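Local structure of ribosomal protein uL16 3-hydroxylase (Escherichia coli, 4CCL) at residues N29-P34 with A94-P99; G42-S47 with W79-Q84; M112-V117 with G138-R143; L148-H153 with G184-G189. The protein catalyses the iron(II)- and 2-oxoglutarate-dependent hydroxylation of an arginine in ribosomal protein uL16, and works as a homodimer. All blocks are in the same frame, centred on the assembly; numbering follows the deposited sequence.

Contact 1: N29-P34 with A94-P99; sequences NNFIDP and AALMRP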
loop_
_atom_site.group_PDB
_atom_site.type_symbol
_atom_site.label_atom_id
_atom_site.label_comp_id
_atom_site.label_asym_id
_atom_site.label_seq_id
_atom_site.Cartn_x
_atom_site.Cartn_y
_atom_site.Cartn_z
ATOM N N ASN B 29 27.144 15.698 34.458
ATOM C CA ASN B 29 27.708 16.049 35.756
ATOM C C ASN B 29 26.715 16.865 36.567
ATOM O O ASN B 29 26.064 17.764 36.028
ATOM C CB ASN B 29 29.000 16.848 35.588
ATOM C CG ASN B 29 30.086 16.064 34.883
ATOM O OD1 ASN B 29 30.113 14.834 34.929
ATOM N ND2 ASN B 29 30.994 16.776 34.227
ATOM N N ASN B 30 26.627 16.561 37.859
ATOM C CA ASN B 30 25.664 17.188 38.760
ATOM C C ASN B 30 24.283 17.229 38.128
ATOM O O ASN B 30 23.738 18.302 37.872
ATOM C CB ASN B 30 26.114 18.603 39.126
ATOM C CG ASN B 30 27.524 18.639 39.673
ATOM O OD1 ASN B 30 28.418 19.236 39.076
ATOM N ND2 ASN B 30 27.733 17.994 40.815
ATOM N N PHE B 31 23.718 16.052 37.887
ATOM C CA PHE B 31 22.493 15.961 37.111
ATOM C C PHE B 31 21.289 16.422 37.918
ATOM O O PHE B 31 21.001 15.902 38.994
ATOM C CB PHE B 31 22.284 14.535 36.601
ATOM C CG PHE B 31 21.030 14.359 35.793
ATOM C CD1 PHE B 31 20.959 14.818 34.487
ATOM C CD2 PHE B 31 19.923 13.729 36.337
ATOM C CE1 PHE B 31 19.804 14.656 33.745
ATOM C CE2 PHE B 31 18.769 13.564 35.599
ATOM C CZ PHE B 31 18.710 14.027 34.303
ATOM N N ILE B 32 20.596 17.415 37.376
ATOM C CA ILE B 32 19.394 17.948 37.993
ATOM C C ILE B 32 18.204 17.557 37.136
ATOM O O ILE B 32 18.113 17.941 35.969
ATOM C CB ILE B 32 19.453 19.474 38.112
ATOM C CG1 ILE B 32 20.733 19.894 38.837
ATOM C CG2 ILE B 32 18.221 19.991 38.833
ATOM C CD1 ILE B 32 21.288 21.224 38.375
ATOM N N ASP B 33 17.306 16.772 37.719
ATOM C CA ASP B 33 16.155 16.255 36.995
ATOM C C ASP B 33 15.266 17.375 36.472
ATOM O O ASP B 33 14.956 18.318 37.197
ATOM C CB ASP B 33 15.352 15.305 37.883
ATOM C CG ASP B 33 16.146 14.077 38.282
ATOM O OD1 ASP B 33 17.288 14.232 38.762
ATOM O OD2 ASP B 33 15.633 12.954 38.103
ATOM N N PRO B 34 14.863 17.274 35.197
ATOM C CA PRO B 34 14.028 18.299 34.563
ATOM C C PRO B 34 12.626 18.322 35.157
ATOM O O PRO B 34 11.971 19.364 35.157
ATOM C CB PRO B 34 13.976 17.850 33.100
ATOM C CG PRO B 34 14.208 16.379 33.147
ATOM C CD PRO B 34 15.153 16.151 34.288
ATOM N N ALA B 94 12.184 18.699 27.501
ATOM C CA ALA B 94 12.583 18.863 26.108
ATOM C C ALA B 94 14.046 19.270 26.006
ATOM O O ALA B 94 14.741 18.875 25.066
ATOM C CB ALA B 94 11.698 19.885 25.413
ATOM N N ALA B 95 14.510 20.052 26.979
ATOM C CA ALA B 95 15.922 20.443 27.028
ATOM C C ALA B 95 16.901 19.256 27.029
ATOM O O ALA B 95 18.019 19.372 26.526
ATOM C CB ALA B 95 16.185 21.346 28.216
ATOM N N LEU B 96 16.480 18.124 27.587
ATOM C CA LEU B 96 17.330 16.931 27.653
ATOM C C LEU B 96 17.698 16.376 26.275
ATOM O O LEU B 96 18.706 15.684 26.128
ATOM C CB LEU B 96 16.658 15.826 28.481
ATOM C CG LEU B 96 17.232 15.485 29.859
ATOM C CD1 LEU B 96 16.780 14.098 30.297
ATOM C CD2 LEU B 96 18.749 15.582 29.859
HETATM N N MSE B 97 16.873 16.673 25.276
HETATM C CA MSE B 97 17.051 16.133 23.932
HETATM C C MSE B 97 18.212 16.798 23.192
HETATM O O MSE B 97 18.940 16.140 22.445
HETATM C CB MSE B 97 15.756 16.295 23.131
HETATM C CG MSE B 97 14.542 15.654 23.781
HETATM SE SE MSE B 97 14.071 13.939 22.988
HETATM C CE MSE B 97 13.439 14.568 21.258
ATOM N N ARG B 98 18.378 18.099 23.414
ATOM C CA ARG B 98 19.392 18.908 22.723
ATOM C C ARG B 98 20.826 18.348 22.628
ATOM O O ARG B 98 21.439 18.433 21.566
ATOM C CB ARG B 98 19.409 20.347 23.264
ATOM C CG ARG B 98 18.307 21.236 22.704
ATOM C CD ARG B 98 18.471 22.691 23.135
ATOM N NE ARG B 98 17.972 22.939 24.486
ATOM C CZ ARG B 98 18.668 23.538 25.449
ATOM N NH1 ARG B 98 19.907 23.953 25.219
ATOM N NH2 ARG B 98 18.125 23.722 26.645
ATOM N N PRO B 99 21.372 17.786 23.725
ATOM C CA PRO B 99 22.735 17.243 23.631
ATOM C C PRO B 99 22.900 16.106 22.615
ATOM O O PRO B 99 24.024 15.811 22.213
ATOM C CB PRO B 99 22.996 16.718 25.048
ATOM C CG PRO B 99 22.132 17.547 25.917
ATOM C CD PRO B 99 20.892 17.806 25.120
#
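A small apolar contact between two loops, formed by Phe31 and Pro34 on one side and Leu96 on the other, illustrates how loops can pack on the outside of a beta-barrel through apolar side chains alone, with no hydrogen bond between the segments. Residues 29-34 run from strand 22-24 to helix 37-45, while residues 94-99 follow helix 91-94 and lead toward strand 108-116. Leu96 is the buried centre of the contact, and its two methyl groups divide the work. CD2 comes up to the edge of the Phe31 ring, close to the ring plane, and meets CE1 at 4.1 Å. CD1 serves the neighbouring proline, where Leu96 CD1 and Pro34 CG are 4.5 Å apart, a looser touch. Phe31 and Leu96 approach each other from opposite directions. Phe31 does not start out aimed at its partner; with CG anti to the backbone N (chi1 180°), the ring extends far enough to bring its end to the leucine. Pro34 needs no such reach, because its CB already faces the other segment. Beneath the contact lies the barrel itself: Ile134 of strand 131-135 touches both Phe31 and Leu96, and Tyr198 of strand 195-202 touches both Pro34 and Leu96. Asp33 ties the first loop down in a polar way, its OD2 being hydrogen-bonded to Tyr198 OH and Thr137 N. Strands 131-135 and 195-202 are neighbours in the large antiparallel sheet, so the arrangement is that of loops covering one sheet of the double-stranded beta-helix, the cupin-type core of JmjC oxygenases.

Contact 2: G42-S47 with W79-Q84; sequences GLAMES and WSLLVQ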
loop_
_atom_site.group_PDB
_atom_site.type_symbol
_atom_site.label_atom_id
_atom_site.label_comp_id
_atom_site.label_asym_id
_atom_site.label_seq_id
_atom_site.Cartn_x
_atom_site.Cartn_y
_atom_site.Cartn_z
ATOM N N GLY B 42 0.885 13.986 37.714
ATOM C CA GLY B 42 -0.104 14.921 37.213
ATOM C C GLY B 42 -0.147 14.911 35.699
ATOM O O GLY B 42 -1.220 14.986 35.099
ATOM N N LEU B 43 1.025 14.805 35.078
ATOM C CA LEU B 43 1.108 14.735 33.625
ATOM C C LEU B 43 0.480 13.442 33.111
ATOM O O LEU B 43 -0.062 13.400 32.009
ATOM C CB LEU B 43 2.563 14.841 33.165
ATOM C CG LEU B 43 2.844 15.793 32.000
ATOM C CD1 LEU B 43 2.329 15.216 30.694
ATOM C CD2 LEU B 43 2.229 17.157 32.272
ATOM N N ALA B 44 0.555 12.390 33.921
ATOM C CA ALA B 44 -0.012 11.099 33.554
ATOM C C ALA B 44 -1.520 11.087 33.765
ATOM O O ALA B 44 -2.224 10.228 33.235
ATOM C CB ALA B 44 0.645 9.984 34.349
HETATM N N MSE B 45 -2.013 12.036 34.553
HETATM C CA MSE B 45 -3.453 12.170 34.738
HETATM C C MSE B 45 -4.139 12.733 33.494
HETATM O O MSE B 45 -5.335 12.521 33.286
HETATM C CB MSE B 45 -3.757 13.036 35.959
HETATM C CG MSE B 45 -3.289 12.415 37.264
HETATM SE SE MSE B 45 -3.628 13.517 38.830
HETATM C CE MSE B 45 -2.861 12.339 40.182
ATOM N N GLU B 46 -3.379 13.443 32.667
ATOM C CA GLU B 46 -3.927 14.074 31.470
ATOM C C GLU B 46 -4.328 13.038 30.418
ATOM O O GLU B 46 -3.675 12.005 30.269
ATOM C CB GLU B 46 -2.926 15.081 30.896
ATOM C CG GLU B 46 -2.228 15.948 31.949
ATOM C CD GLU B 46 -3.078 17.112 32.444
ATOM O OE1 GLU B 46 -4.323 17.033 32.366
ATOM O OE2 GLU B 46 -2.495 18.115 32.912
ATOM N N SER B 47 -5.408 13.322 29.696
ATOM C CA SER B 47 -6.007 12.346 28.787
ATOM C C SER B 47 -5.349 12.255 27.409
ATOM O O SER B 47 -5.556 11.282 26.683
ATOM C CB SER B 47 -7.507 12.617 28.632
ATOM O OG SER B 47 -7.744 13.934 28.167
ATOM N N TRP B 79 6.337 -1.662 41.402
ATOM C CA TRP B 79 5.582 -1.039 40.315
ATOM C C TRP B 79 6.311 0.128 39.658
ATOM O O TRP B 79 7.228 0.709 40.242
ATOM C CB TRP B 79 4.187 -0.610 40.781
ATOM C CG TRP B 79 4.173 0.476 41.813
ATOM C CD1 TRP B 79 4.143 0.319 43.167
ATOM C CD2 TRP B 79 4.169 1.892 41.572
ATOM N NE1 TRP B 79 4.130 1.547 43.785
ATOM C CE2 TRP B 79 4.145 2.525 42.830
ATOM C CE3 TRP B 79 4.190 2.678 40.418
ATOM C CZ2 TRP B 79 4.138 3.913 42.964
ATOM C CZ3 TRP B 79 4.182 4.057 40.554
ATOM C CH2 TRP B 79 4.157 4.660 41.817
ATOM N N SER B 80 5.897 0.464 38.440
ATOM C CA SER B 80 6.490 1.588 37.726
ATOM C C SER B 80 5.500 2.306 36.811
ATOM O O SER B 80 4.659 1.680 36.159
ATOM C CB SER B 80 7.709 1.126 36.924
ATOM O OG SER B 80 8.285 2.201 36.203
ATOM N N LEU B 81 5.629 3.626 36.761
ATOM C CA LEU B 81 4.823 4.469 35.888
ATOM C C LEU B 81 5.650 4.911 34.686
ATOM O O LEU B 81 6.709 5.517 34.842
ATOM C CB LEU B 81 4.314 5.694 36.652
ATOM C CG LEU B 81 3.651 6.791 35.814
ATOM C CD1 LEU B 81 2.432 6.253 35.074
ATOM C CD2 LEU B 81 3.278 7.983 36.685
ATOM N N LEU B 82 5.162 4.596 33.491
ATOM C CA LEU B 82 5.834 4.974 32.252
ATOM C C LEU B 82 5.029 5.997 31.460
ATOM O O LEU B 82 3.864 5.770 31.143
ATOM C CB LEU B 82 6.093 3.743 31.381
ATOM C CG LEU B 82 7.155 2.744 31.847
ATOM C CD1 LEU B 82 6.565 1.684 32.765
ATOM C CD2 LEU B 82 7.843 2.105 30.651
ATOM N N VAL B 83 5.660 7.119 31.136
ATOM C CA VAL B 83 5.011 8.169 30.361
ATOM C C VAL B 83 5.771 8.465 29.070
ATOM O O VAL B 83 6.956 8.806 29.097
ATOM C CB VAL B 83 4.870 9.466 31.175
ATOM C CG1 VAL B 83 4.305 10.576 30.302
ATOM C CG2 VAL B 83 3.987 9.234 32.392
ATOM N N GLN B 84 5.074 8.334 27.943
ATOM C CA GLN B 84 5.659 8.543 26.621
ATOM C C GLN B 84 5.730 10.019 26.242
ATOM O O GLN B 84 4.856 10.802 26.608
ATOM C CB GLN B 84 4.833 7.808 25.564
ATOM C CG GLN B 84 4.742 6.309 25.764
ATOM C CD GLN B 84 5.990 5.583 25.306
ATOM O OE1 GLN B 84 6.704 6.053 24.420
ATOM N NE2 GLN B 84 6.263 4.435 25.914
#
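Apolar side-chain contact accounts for the whole meeting of Ala44 with Leu81 and Val83, in which a helix lies against a strand. The methyl of Ala44 rests over the neighbouring tips of the two larger side chains: Ala44 CB is 3.9 Å from Val83 CG2 and 4.0 Å from Leu81 CD2. Leu81 CD1 is only slightly more distant, so the leucine offers both branches of its fork to the alanine. On Val83 the division is sharper. Its CG1 stands anti to the backbone N (chi1 175°), which leaves CG2 beside that nitrogen as the methyl that meets the helix. The small size of Ala44 lets the backbones come close, with 6.6 Å between Ala44 CA and Val83 CA. Leu43 turns its CB toward the strand as well, but its side chain packs on Val49 instead, and Ser51 touches both Ala44 and Val83.

This is helix-on-sheet packing at the periphery of the JmjC barrel: helix 37-45 covers one face of strand 79-83, which belongs to the large antiparallel sheet. Leu81 and Val83, two residues apart, point to the helix, whereas Ser80 and Leu82 contribute to the other face, where Leu82 touches Met112 and Ser114.

Hydrogen bonds take no part between the two segments and serve instead to hold the strand in its sheet. Toward strand 108-116, backbone bonds pair Leu81 with Phe115 and Val83 with Ile113; toward strand 51-57, they pair Ser80 with Val54 and Leu82 with Arg52. Ser80 OG adds a side-chain bond to the carbonyl of Phe115.

Contact 3: M112-V117 with G138-R143; sequences MISFSV and GRRRWR. With SO4 (sulfate ion), chain L.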
loop_
_atom_site.group_PDB
_atom_site.type_symbol
_atom_site.label_atom_id
_atom_site.label_comp_id
_atom_site.label_asym_id
_atom_site.label_seq_id
_atom_site.Cartn_x
_atom_site.Cartn_y
_atom_site.Cartn_z
HETATM N N MSE B 112 10.898 9.338 26.819
HETATM C CA MSE B 112 9.922 8.712 27.710
HETATM C C MSE B 112 10.494 8.580 29.121
HETATM O O MSE B 112 11.651 8.206 29.298
HETATM C CB MSE B 112 9.433 7.363 27.156
HETATM C CG MSE B 112 10.196 6.125 27.628
HETATM SE SE MSE B 112 9.550 5.390 29.332
HETATM C CE MSE B 112 10.774 3.883 29.457
ATOM N N ILE B 113 9.686 8.913 30.123
ATOM C CA ILE B 113 10.155 8.905 31.508
ATOM C C ILE B 113 9.496 7.793 32.314
ATOM O O ILE B 113 8.298 7.561 32.188
ATOM C CB ILE B 113 9.871 10.254 32.206
ATOM C CG1 ILE B 113 10.527 11.398 31.437
ATOM C CG2 ILE B 113 10.361 10.236 33.651
ATOM C CD1 ILE B 113 10.338 12.755 32.072
ATOM N N SER B 114 10.275 7.107 33.144
ATOM C CA SER B 114 9.698 6.122 34.051
ATOM C C SER B 114 10.039 6.432 35.504
ATOM O O SER B 114 11.185 6.740 35.829
ATOM C CB SER B 114 10.152 4.704 33.690
ATOM O OG SER B 114 11.520 4.502 34.003
ATOM N N PHE B 115 9.036 6.362 36.374
ATOM C CA PHE B 115 9.264 6.441 37.811
ATOM C C PHE B 115 8.993 5.084 38.431
ATOM O O PHE B 115 7.913 4.525 38.262
ATOM C CB PHE B 115 8.371 7.498 38.467
ATOM C CG PHE B 115 8.379 7.445 39.975
ATOM C CD1 PHE B 115 9.461 7.927 40.695
ATOM C CD2 PHE B 115 7.303 6.915 40.668
ATOM C CE1 PHE B 115 9.471 7.879 42.077
ATOM C CE2 PHE B 115 7.307 6.866 42.050
ATOM C CZ PHE B 115 8.392 7.348 42.755
ATOM N N SER B 116 9.972 4.552 39.153
ATOM C CA SER B 116 9.815 3.241 39.766
ATOM C C SER B 116 10.167 3.217 41.254
ATOM O O SER B 116 11.204 3.724 41.671
ATOM C CB SER B 116 10.639 2.193 39.008
ATOM O OG SER B 116 11.974 2.631 38.818
ATOM N N VAL B 117 9.284 2.622 42.048
ATOM C CA VAL B 117 9.556 2.334 43.450
ATOM C C VAL B 117 10.384 1.047 43.471
ATOM O O VAL B 117 10.431 0.349 42.460
ATOM C CB VAL B 117 8.240 2.148 44.221
ATOM C CG1 VAL B 117 7.417 3.423 44.166
ATOM C CG2 VAL B 117 7.463 0.982 43.650
ATOM N N GLY B 138 17.622 8.819 42.561
ATOM C CA GLY B 138 17.550 7.440 43.002
ATOM C C GLY B 138 18.557 6.552 42.306
ATOM O O GLY B 138 19.521 7.041 41.717
ATOM N N ARG B 139 18.341 5.242 42.390
ATOM C CA ARG B 139 19.239 4.275 41.767
ATOM C C ARG B 139 18.493 3.068 41.210
ATOM O O ARG B 139 17.472 2.646 41.756
ATOM C CB ARG B 139 20.305 3.799 42.761
ATOM C CG ARG B 139 21.334 4.853 43.140
ATOM C CD ARG B 139 22.474 4.275 43.955
ATOM N NE ARG B 139 22.004 3.460 45.068
ATOM C CZ ARG B 139 22.212 2.152 45.173
ATOM N NH1 ARG B 139 22.894 1.511 44.231
ATOM N NH2 ARG B 139 21.745 1.487 46.222
ATOM N N ARG B 140 19.013 2.518 40.119
ATOM C CA ARG B 140 18.468 1.298 39.543
ATOM C C ARG B 140 19.581 0.335 39.190
ATOM O O ARG B 140 20.702 0.743 38.880
ATOM C CB ARG B 140 17.654 1.594 38.284
ATOM C CG ARG B 140 16.578 2.632 38.470
ATOM C CD ARG B 140 15.678 2.722 37.260
ATOM N NE ARG B 140 14.623 1.714 37.283
ATOM C CZ ARG B 140 13.890 1.385 36.226
ATOM N NH1 ARG B 140 14.109 1.972 35.056
ATOM N NH2 ARG B 140 12.945 0.461 36.332
ATOM N N ARG B 141 19.264 -0.950 39.250
ATOM C CA ARG B 141 20.143 -1.973 38.729
ATOM C C ARG B 141 19.745 -2.225 37.286
ATOM O O ARG B 141 18.591 -2.558 37.004
ATOM C CB ARG B 141 20.018 -3.258 39.542
ATOM C CG ARG B 141 20.902 -4.392 39.053
ATOM C CD ARG B 141 20.646 -5.646 39.866
ATOM N NE ARG B 141 21.475 -6.770 39.441
ATOM C CZ ARG B 141 21.373 -7.995 39.945
ATOM N NH1 ARG B 141 20.477 -8.248 40.887
ATOM N NH2 ARG B 141 22.163 -8.965 39.506
ATOM N N TRP B 142 20.699 -2.033 36.383
ATOM C CA TRP B 142 20.513 -2.301 34.967
ATOM C C TRP B 142 21.378 -3.466 34.506
ATOM O O TRP B 142 22.558 -3.582 34.868
ATOM C CB TRP B 142 20.800 -1.056 34.124
ATOM C CG TRP B 142 19.608 -0.173 33.974
ATOM C CD1 TRP B 142 19.363 0.988 34.637
ATOM C CD2 TRP B 142 18.480 -0.401 33.107
ATOM N NE1 TRP B 142 18.155 1.509 34.234
ATOM C CE2 TRP B 142 17.603 0.693 33.317
ATOM C CE3 TRP B 142 18.141 -1.395 32.201
ATOM C CZ2 TRP B 142 16.394 0.786 32.617
ATOM C CZ3 TRP B 142 16.941 -1.287 31.518
ATOM C CH2 TRP B 142 16.082 -0.201 31.733
ATOM N N ARG B 143 20.758 -4.322 33.703
ATOM C CA ARG B 143 21.382 -5.517 33.171
ATOM C C ARG B 143 21.148 -5.596 31.667
ATOM O O ARG B 143 20.036 -5.377 31.191
ATOM C CB ARG B 143 20.830 -6.765 33.864
ATOM C CG ARG B 143 21.097 -6.808 35.365
ATOM C CD ARG B 143 20.469 -8.025 36.031
ATOM N NE ARG B 143 21.063 -9.274 35.568
ATOM C CZ ARG B 143 20.478 -10.114 34.720
ATOM N NH1 ARG B 143 19.271 -9.843 34.243
ATOM N NH2 ARG B 143 21.099 -11.226 34.352
HETATM S S SO4 L . 12.314 1.746 31.913
HETATM O O1 SO4 L . 12.879 3.086 32.051
HETATM O O2 SO4 L . 12.554 1.244 30.563
HETATM O O3 SO4 L . 12.949 0.843 32.867
HETATM O O4 SO4 L . 10.879 1.812 32.169
#
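Inside the double-stranded beta-helix, Ser114 and Arg140 reach from two opposed sheets into an anion site, and both are inferred to bind substrate. Ser114 lies on strand 108-116 of the large sheet and Arg140 on strand 140-145 of the small one. A sulfate, probably from the crystallisation liquor, joins them: Ser114 OG donates to O1 of the sulfate at 2.8 Å, and Arg140 NH1 donates to its O3 at 2.7 Å, with an angle of 161° at the hydrogen. The sulfate sits at the edge of the guanidinium, its sulfur in plane. Arg140 is extended as far as CD and then bends (chi3 84°), turning an edge of the guanidinium to the sulfate and one face to Ser116. Ser116 OG lies over that face, 3.2 Å from Arg140 NE, but its angle is too poor for a hydrogen bond. Trp142 borders the site, with sulfate O2 in its ring plane, and Met112 CE also touches the anion. Asn197 OD1 accepts from both Arg140 NH1 and Trp142 NE1, which helps to fix the arginine. An arginine and a serine hydroxyl gripping one tetrahedral oxyanion are consistent with a pocket that would hold a carboxylate of 2-oxoglutarate.

Contact 4: L148-H153 with G184-G189; sequences LQMKQH and GFPHEG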
loop_
_atom_site.group_PDB
_atom_site.type_symbol
_atom_site.label_atom_id
_atom_site.label_comp_id
_atom_site.label_asym_id
_atom_site.label_seq_id
_atom_site.Cartn_x
_atom_site.Cartn_y
_atom_site.Cartn_z
ATOM N N LEU B 148 21.426 -12.107 20.989
ATOM C CA LEU B 148 21.254 -13.473 20.521
ATOM C C LEU B 148 19.773 -13.678 20.264
ATOM O O LEU B 148 18.937 -13.070 20.933
ATOM C CB LEU B 148 21.718 -14.468 21.588
ATOM C CG LEU B 148 23.112 -14.322 22.208
ATOM C CD1 LEU B 148 23.242 -15.206 23.436
ATOM C CD2 LEU B 148 24.196 -14.650 21.195
ATOM N N GLN B 149 19.447 -14.531 19.300
ATOM C CA GLN B 149 18.055 -14.812 18.980
ATOM C C GLN B 149 17.359 -15.476 20.165
ATOM O O GLN B 149 17.836 -16.481 20.691
ATOM C CB GLN B 149 17.962 -15.703 17.741
ATOM C CG GLN B 149 16.565 -15.818 17.156
HETATM N N MSE B 150 16.233 -14.906 20.582
HETATM C CA MSE B 150 15.480 -15.438 21.713
HETATM C C MSE B 150 13.978 -15.213 21.561
HETATM O O MSE B 150 13.540 -14.186 21.042
HETATM C CB MSE B 150 15.988 -14.839 23.028
HETATM C CG MSE B 150 16.164 -13.330 23.009
HETATM SE SE MSE B 150 16.961 -12.663 24.661
HETATM C CE MSE B 150 18.593 -13.734 24.675
ATOM N N LYS B 151 13.196 -16.183 22.022
ATOM C CA LYS B 151 11.745 -16.140 21.885
ATOM C C LYS B 151 11.110 -15.132 22.838
ATOM O O LYS B 151 11.384 -15.136 24.037
ATOM C CB LYS B 151 11.150 -17.530 22.124
ATOM N N GLN B 152 10.259 -14.267 22.297
ATOM C CA GLN B 152 9.534 -13.302 23.114
ATOM C C GLN B 152 8.264 -13.920 23.696
ATOM O O GLN B 152 7.505 -14.572 22.987
ATOM C CB GLN B 152 9.192 -12.047 22.303
ATOM C CG GLN B 152 10.395 -11.170 21.976
ATOM C CD GLN B 152 10.003 -9.771 21.546
ATOM O OE1 GLN B 152 9.020 -9.580 20.832
ATOM N NE2 GLN B 152 10.767 -8.780 21.993
ATOM N N HIS B 153 8.031 -13.705 24.987
ATOM C CA HIS B 153 6.857 -14.266 25.652
ATOM C C HIS B 153 6.012 -13.162 26.280
ATOM O O HIS B 153 6.471 -12.024 26.438
ATOM C CB HIS B 153 7.254 -15.347 26.676
ATOM C CG HIS B 153 7.602 -14.816 28.038
ATOM N ND1 HIS B 153 8.886 -14.812 28.533
ATOM C CD2 HIS B 153 6.818 -14.310 29.021
ATOM C CE1 HIS B 153 8.885 -14.304 29.754
ATOM N NE2 HIS B 153 7.643 -13.991 30.072
ATOM N N GLY B 184 18.428 -5.059 19.661
ATOM C CA GLY B 184 18.750 -6.473 19.634
ATOM C C GLY B 184 19.355 -6.997 20.924
ATOM O O GLY B 184 19.503 -8.208 21.099
ATOM N N PHE B 185 19.709 -6.090 21.829
ATOM C CA PHE B 185 20.302 -6.483 23.103
ATOM C C PHE B 185 19.251 -6.528 24.202
ATOM O O PHE B 185 18.660 -5.505 24.541
ATOM C CB PHE B 185 21.430 -5.525 23.496
ATOM C CG PHE B 185 22.657 -5.650 22.640
ATOM C CD1 PHE B 185 22.719 -5.030 21.405
ATOM C CD2 PHE B 185 23.748 -6.390 23.070
ATOM C CE1 PHE B 185 23.844 -5.142 20.612
ATOM C CE2 PHE B 185 24.879 -6.506 22.280
ATOM C CZ PHE B 185 24.926 -5.881 21.049
ATOM N N PRO B 186 19.012 -7.721 24.764
ATOM C CA PRO B 186 18.035 -7.846 25.848
ATOM C C PRO B 186 18.500 -7.086 27.075
ATOM O O PRO B 186 19.673 -7.157 27.445
ATOM C CB PRO B 186 18.010 -9.351 26.128
ATOM C CG PRO B 186 19.328 -9.842 25.655
ATOM C CD PRO B 186 19.669 -9.002 24.460
ATOM N N HIS B 187 17.585 -6.353 27.693
ATOM C CA HIS B 187 17.924 -5.575 28.869
ATOM C C HIS B 187 16.778 -5.551 29.866
ATOM O O HIS B 187 15.611 -5.697 29.502
ATOM C CB HIS B 187 18.319 -4.152 28.479
ATOM C CG HIS B 187 17.308 -3.460 27.623
ATOM N ND1 HIS B 187 17.295 -3.569 26.251
ATOM C CD2 HIS B 187 16.272 -2.647 27.946
ATOM C CE1 HIS B 187 16.296 -2.856 25.761
ATOM N NE2 HIS B 187 15.660 -2.287 26.772
ATOM N N GLU B 188 17.128 -5.378 31.132
ATOM C CA GLU B 188 16.150 -5.298 32.196
ATOM C C GLU B 188 16.719 -4.374 33.246
ATOM O O GLU B 188 17.921 -4.362 33.472
ATOM C CB GLU B 188 15.924 -6.678 32.808
ATOM C CG GLU B 188 14.995 -6.679 34.007
ATOM C CD GLU B 188 14.814 -8.056 34.607
ATOM O OE1 GLU B 188 15.715 -8.904 34.440
ATOM O OE2 GLU B 188 13.765 -8.291 35.242
ATOM N N GLY B 189 15.866 -3.607 33.907
ATOM C CA GLY B 189 16.344 -2.814 35.014
ATOM C C GLY B 189 15.256 -2.565 36.025
ATOM O O GLY B 189 14.073 -2.545 35.686
#
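Packing of Met150 on Pro186 joins the loop between strands 140-145 and 153-154 to a segment that carries an iron ligand of the JmjC barrel. His187 begins strand 187-191 of the smaller sheet; with His125 and Asp127 it forms the facial triad of two histidines and one aspartate found in 2-oxoglutarate oxygenases.

The apolar part is carried mainly by the selenium of Met150. This residue, a selenomethionine, directs its CB toward the other segment, and its SE lies 3.8 Å from both Pro186 CB and Pro186 CG. The terminal methyl follows less closely, with Met150 CE at 4.1 Å from Pro186 CG. The two side chains cross at about a right angle, and a bend at the last torsion (chi3 56°) sets the SE-CE bond roughly alongside the CB-CG bond of the proline. Pro186 also lies about 4 Å, side chain to side chain, from Leu126, which is inferred to contact substrate. Leu148 lies at the margin, where its backbone passes Gly184 without a hydrogen bond.

Polar bonding belongs to 184-189 and its surroundings. Backbone bonds link Gly184 to Asp127 and His187 to His125, so two of the triad's residues are tied to this segment through the main chain, and the rings of His187 and His125 meet edge-to-face. The imidazole of His187 is itself held from within the segment: its ND1 donates to Phe185 O at 2.9 Å, with 161° at the hydrogen, and the acceptor lies close to the plane of the ring while the donor lies in the carbonyl plane.

In the fold
Contacts 1 and 2 lie on the outer side of the large sheet, contact 2 including one of its strands; contact 2 falls, in sequence, between the two halves of contact 1, yet their centres are 20 Å apart. Contact 3 connects the set. Its strand 108-116 neighbours strand 79-83 of contact 2, while strand 140-145 pairs with strand 187-191 of contact 4 through Arg143 N and Glu188 O, 2.8 Å apart. Arg140 of the sulfate site and the iron ligand His187 thus lie on neighbouring strands of the small sheet, about 9 Å apart between side chains; a bound manganese is about 13 Å from the Arg140 side chain. Contacts 1 and 4 lie farthest apart, 29 Å between centres.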